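PDB 5XE2: endoribonuclease MazF4 from Mycobacterium tuberculosis, which acts as the toxin of a type II toxin-antitoxin pair, an endoribonuclease that cuts single-stranded mRNA within the sequence UCGCU. Local coordinates for residues I25-N28 with N29-R33; G84-P88 with A89-K93. One frame throughout, in Å; residues are numbered along the deposited sequence.

Interaction 1 (I25-N28 with N29-R33); sequences IVSN and NARNR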
loop_
_atom_site.group_PDB
_atom_site.type_symbol
_atom_site.label_atom_id
_atom_site.label_comp_id
_atom_site.label_asym_id
_atom_site.label_seq_id
_atom_site.Cartn_x
_atom_site.Cartn_y
_atom_site.Cartn_z
ATOM N N ILE A 25 -0.662 9.449 5.892
ATOM C CA ILE A 25 -0.304 8.197 6.583
ATOM C C ILE A 25 -1.527 7.269 6.637
ATOM O O ILE A 25 -2.574 7.655 7.165
ATOM C CB ILE A 25 0.171 8.440 8.039
ATOM C CG1 ILE A 25 1.337 9.447 8.108
ATOM C CG2 ILE A 25 0.551 7.116 8.709
ATOM C CD1 ILE A 25 2.557 9.063 7.302
ATOM N N VAL A 26 -1.385 6.057 6.097
ATOM C CA VAL A 26 -2.468 5.051 6.133
ATOM C C VAL A 26 -2.148 3.765 6.909
ATOM O O VAL A 26 -3.050 2.961 7.167
ATOM C CB VAL A 26 -2.996 4.728 4.715
ATOM C CG1 VAL A 26 -3.650 5.976 4.118
ATOM C CG2 VAL A 26 -1.890 4.223 3.793
ATOM N N SER A 27 -0.894 3.578 7.308
ATOM C CA SER A 27 -0.529 2.451 8.161
ATOM C C SER A 27 -1.109 2.609 9.575
ATOM O O SER A 27 -1.377 3.719 10.032
ATOM C CB SER A 27 0.994 2.258 8.202
ATOM O OG SER A 27 1.682 3.494 8.152
ATOM N N ASN A 28 -1.316 1.478 10.242
ATOM C CA ASN A 28 -1.888 1.464 11.583
ATOM C C ASN A 28 -0.938 2.085 12.611
ATOM O O ASN A 28 0.295 2.029 12.460
ATOM C CB ASN A 28 -2.300 0.038 11.984
ATOM C CG ASN A 28 -1.111 -0.857 12.320
ATOM O OD1 ASN A 28 -0.451 -0.675 13.346
ATOM N ND2 ASN A 28 -0.843 -1.836 11.471
ATOM N N ASN A 29 -1.512 2.664 13.658
ATOM C CA ASN A 29 -0.732 3.406 14.656
ATOM C C ASN A 29 0.294 2.607 15.472
ATOM O O ASN A 29 1.317 3.157 15.876
ATOM C CB ASN A 29 -1.675 4.190 15.586
ATOM C CG ASN A 29 -2.307 5.384 14.891
ATOM O OD1 ASN A 29 -1.761 5.897 13.915
ATOM N ND2 ASN A 29 -3.457 5.830 15.385
ATOM N N ALA A 30 0.041 1.325 15.707
ATOM C CA ALA A 30 1.022 0.466 16.394
ATOM C C ALA A 30 2.317 0.333 15.553
ATOM O O ALA A 30 3.429 0.544 16.050
ATOM C CB ALA A 30 0.410 -0.905 16.690
ATOM N N ARG A 31 2.157 0.031 14.265
ATOM C CA ARG A 31 3.283 -0.018 13.326
ATOM C C ARG A 31 3.966 1.348 13.233
ATOM O O ARG A 31 5.205 1.424 13.231
ATOM C CB ARG A 31 2.821 -0.499 11.938
ATOM C CG ARG A 31 3.915 -0.606 10.869
ATOM C CD ARG A 31 4.088 0.687 10.069
ATOM N NE ARG A 31 5.052 0.575 8.975
ATOM C CZ ARG A 31 4.810 0.027 7.780
ATOM N NH1 ARG A 31 3.617 -0.495 7.476
ATOM N NH2 ARG A 31 5.786 -0.006 6.865
ATOM N N ASN A 32 3.175 2.418 13.177
ATOM C CA ASN A 32 3.743 3.769 13.060
ATOM C C ASN A 32 4.573 4.197 14.277
ATOM O O ASN A 32 5.545 4.941 14.133
ATOM C CB ASN A 32 2.662 4.820 12.824
ATOM C CG ASN A 32 1.881 4.610 11.538
ATOM O OD1 ASN A 32 2.364 4.008 10.581
ATOM N ND2 ASN A 32 0.663 5.122 11.514
ATOM N N ARG A 33 4.185 3.746 15.471
ATOM C CA ARG A 33 4.939 4.068 16.681
ATOM C C ARG A 33 6.213 3.232 16.813
ATOM O O ARG A 33 7.275 3.763 17.137
ATOM C CB ARG A 33 4.079 3.885 17.934
ATOM C CG ARG A 33 4.739 4.438 19.206
ATOM C CD ARG A 33 3.832 4.495 20.430
ATOM N NE ARG A 33 2.430 4.671 20.068
ATOM C CZ ARG A 33 1.508 3.706 19.998
ATOM N NH1 ARG A 33 1.799 2.440 20.304
ATOM N NH2 ARG A 33 0.264 4.015 19.628
#
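N28 and N32 are joined through the backbone as the chain leaves strand 21-25 and, after a short loop, winds into helix 29-34: N28 O accepts from N32 N at 3.0 Å, the opening turn of the helix. N28 is its N-cap. The CG of N28 sits between its own backbone N and carbonyl carbon (chi1 74°), which bends the short amide back over the turn and sets OD1 2.9 Å from R31 N. That N-H points almost straight at its acceptor, 175° at the hydrogen, although it approaches tilted from the carbonyl plane of the amide. Asparagine suits the place because its side chain is just long enough to occupy an N-H that the helix itself cannot serve.

The second grip comes from N32, whose amide lies back along the incoming loop and uses both ends on S27. S27 OG gives its proton to N32 OD1 at 2.6 Å, on a lone pair in the carbonyl plane. N32 ND2 donates to S27 O at 2.9 Å, a more bent bond (136°) that reaches the carbonyl from above its plane. One residue thus reads both the hydroxyl and the main chain of S27, which fixes the rotation of the amide. ND2 also has a weak bond to N29 OD1, whose stronger partner is R8 N, and I25 CG2 lies 3.4 Å from ND2, an apolar branch against the same amide.

R31 runs past S27, its CD 3.9 Å from S27 CB, on its way to a salt bridge with D37 and a bond to D69 O of the second subunit. N28 ND2 likewise donates to T100 O of that subunit, while the side chains of I25, S27 and N32 rest on V38 of strand 37-44.

Interaction 2 (G84-P88 with A89-K93); sequences GEVTP and ATMNK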
loop_
_atom_site.group_PDB
_atom_site.type_symbol
_atom_site.label_atom_id
_atom_site.label_comp_id
_atom_site.label_asym_id
_atom_site.label_seq_id
_atom_site.Cartn_x
_atom_site.Cartn_y
_atom_site.Cartn_z
ATOM N N GLY A 84 -1.389 18.651 8.831
ATOM C CA GLY A 84 -2.698 18.538 9.439
ATOM C C GLY A 84 -3.196 17.112 9.432
ATOM O O GLY A 84 -2.471 16.182 9.063
ATOM N N GLU A 85 -4.449 16.970 9.846
ATOM C CA GLU A 85 -5.082 15.690 10.072
ATOM C C GLU A 85 -6.417 15.659 9.333
ATOM O O GLU A 85 -7.250 16.550 9.499
ATOM C CB GLU A 85 -5.299 15.498 11.563
ATOM C CG GLU A 85 -5.776 14.110 11.950
ATOM C CD GLU A 85 -5.783 13.891 13.451
ATOM O OE1 GLU A 85 -5.304 14.777 14.201
ATOM O OE2 GLU A 85 -6.268 12.817 13.878
ATOM N N VAL A 86 -6.597 14.624 8.520
ATOM C CA VAL A 86 -7.809 14.441 7.737
ATOM C C VAL A 86 -8.957 14.050 8.668
ATOM O O VAL A 86 -8.743 13.369 9.681
ATOM C CB VAL A 86 -7.552 13.398 6.619
ATOM C CG1 VAL A 86 -8.827 12.966 5.936
ATOM C CG2 VAL A 86 -6.589 13.986 5.596
ATOM N N THR A 87 -10.167 14.502 8.342
ATOM C CA THR A 87 -11.335 14.238 9.188
ATOM C C THR A 87 -11.676 12.739 9.174
ATOM O O THR A 87 -11.344 12.041 8.207
ATOM C CB THR A 87 -12.574 15.021 8.727
ATOM O OG1 THR A 87 -12.856 14.705 7.360
ATOM C CG2 THR A 87 -12.368 16.529 8.883
ATOM N N PRO A 88 -12.313 12.231 10.248
ATOM C CA PRO A 88 -12.789 10.848 10.228
ATOM C C PRO A 88 -13.713 10.517 9.063
ATOM O O PRO A 88 -13.612 9.428 8.507
ATOM C CB PRO A 88 -13.527 10.720 11.556
ATOM C CG PRO A 88 -12.771 11.628 12.466
ATOM C CD PRO A 88 -12.385 12.803 11.608
ATOM N N ALA A 89 -14.598 11.445 8.695
ATOM C CA ALA A 89 -15.449 11.278 7.517
ATOM C C ALA A 89 -14.629 11.040 6.249
ATOM O O ALA A 89 -14.881 10.087 5.519
ATOM C CB ALA A 89 -16.352 12.493 7.324
ATOM N N THR A 90 -13.657 11.908 5.986
ATOM C CA THR A 90 -12.818 11.744 4.793
ATOM C C THR A 90 -11.961 10.465 4.879
ATOM O O THR A 90 -11.780 9.789 3.870
ATOM C CB THR A 90 -11.980 13.004 4.504
ATOM O OG1 THR A 90 -12.862 14.102 4.233
ATOM C CG2 THR A 90 -11.050 12.810 3.288
ATOM N N MET A 91 -11.479 10.115 6.079
ATOM C CA MET A 91 -10.703 8.869 6.263
ATOM C C MET A 91 -11.503 7.608 5.936
ATOM O O MET A 91 -10.941 6.648 5.400
ATOM C CB MET A 91 -10.127 8.746 7.683
ATOM C CG MET A 91 -8.866 9.554 7.950
ATOM S SD MET A 91 -7.524 9.334 6.750
ATOM C CE MET A 91 -7.151 7.595 6.878
ATOM N N ASN A 92 -12.803 7.610 6.258
ATOM C CA ASN A 92 -13.683 6.482 5.926
ATOM C C ASN A 92 -13.798 6.255 4.432
ATOM O O ASN A 92 -13.807 5.113 3.987
ATOM C CB ASN A 92 -15.087 6.661 6.528
ATOM C CG ASN A 92 -15.143 6.325 8.011
ATOM O OD1 ASN A 92 -14.342 5.541 8.521
ATOM N ND2 ASN A 92 -16.104 6.910 8.709
ATOM N N LYS A 93 -13.886 7.341 3.665
ATOM C CA LYS A 93 -13.830 7.273 2.198
ATOM C C LYS A 93 -12.481 6.728 1.743
ATOM O O LYS A 93 -12.415 5.927 0.820
ATOM C CB LYS A 93 -14.038 8.650 1.560
ATOM C CG LYS A 93 -15.400 9.277 1.800
ATOM C CD LYS A 93 -15.471 10.660 1.166
ATOM C CE LYS A 93 -16.603 11.483 1.739
ATOM N NZ LYS A 93 -16.620 12.866 1.174
HETATM O O HOH W 1 -12.365 7.249 9.907
#
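T87 is the N-cap of helix 88-101, where the chain turns out of strand 82-85, and T90, three residues on, provides the N-H it caps. T87 OG1 accepts from T90 N at 3.2 Å, brought under the helix end by its position between the backbone N and the carbonyl carbon (chi1 57°). Threonine suits the place because its hydroxyl, borne directly on CB, is short enough to turn back to that N-H. T87 O receives M91 N at 2.9 Å, closing the first turn. P88 fits the first helical position, which demands no N-H.

The buried side is packed hard. V86 CG1, anti to its backbone N, presses on both CB and CG2 of T90 at 3.5 Å, tighter than usual carbon contact, and meets M91 SD at 3.9 Å; L24 of strand 21-25 touches both V86 and M91. D60 ties this side to a loop, accepting from T87 N through OD1 and bonding T90 OG1 through OD2.

Facing solvent, P88, A89 and N92 meet more loosely, mostly through the main chain. P88 O accepts from N92 N at 3.0 Å, and a water bridges the same turn, donating to P88 O at 2.9 Å and to N92 OD1 at 3.0 Å.

In the fold
Interactions 1 and 2 are both strand-to-helix junctions, each with a side chain, from the residue just before the helix, that caps an N-H of the first turn: an asparagine amide at 25-33, a threonine hydroxyl at 84-93. Their centres lie 15 Å apart and their nearest atoms about 5 Å apart, without touching. The loop at R8 and G9 spans the interval: R8 bonds N29 and V26 and packs on M91, while G9 pairs through its backbone with I25 and V86. Interaction 1 reaches the second subunit, whereas no other chain of the assembly touches interaction 2. Both belong to the PemK/MazF toxin fold, where they join strand 21-25 to helix 29-34 and strand 82-85 to helix 88-101.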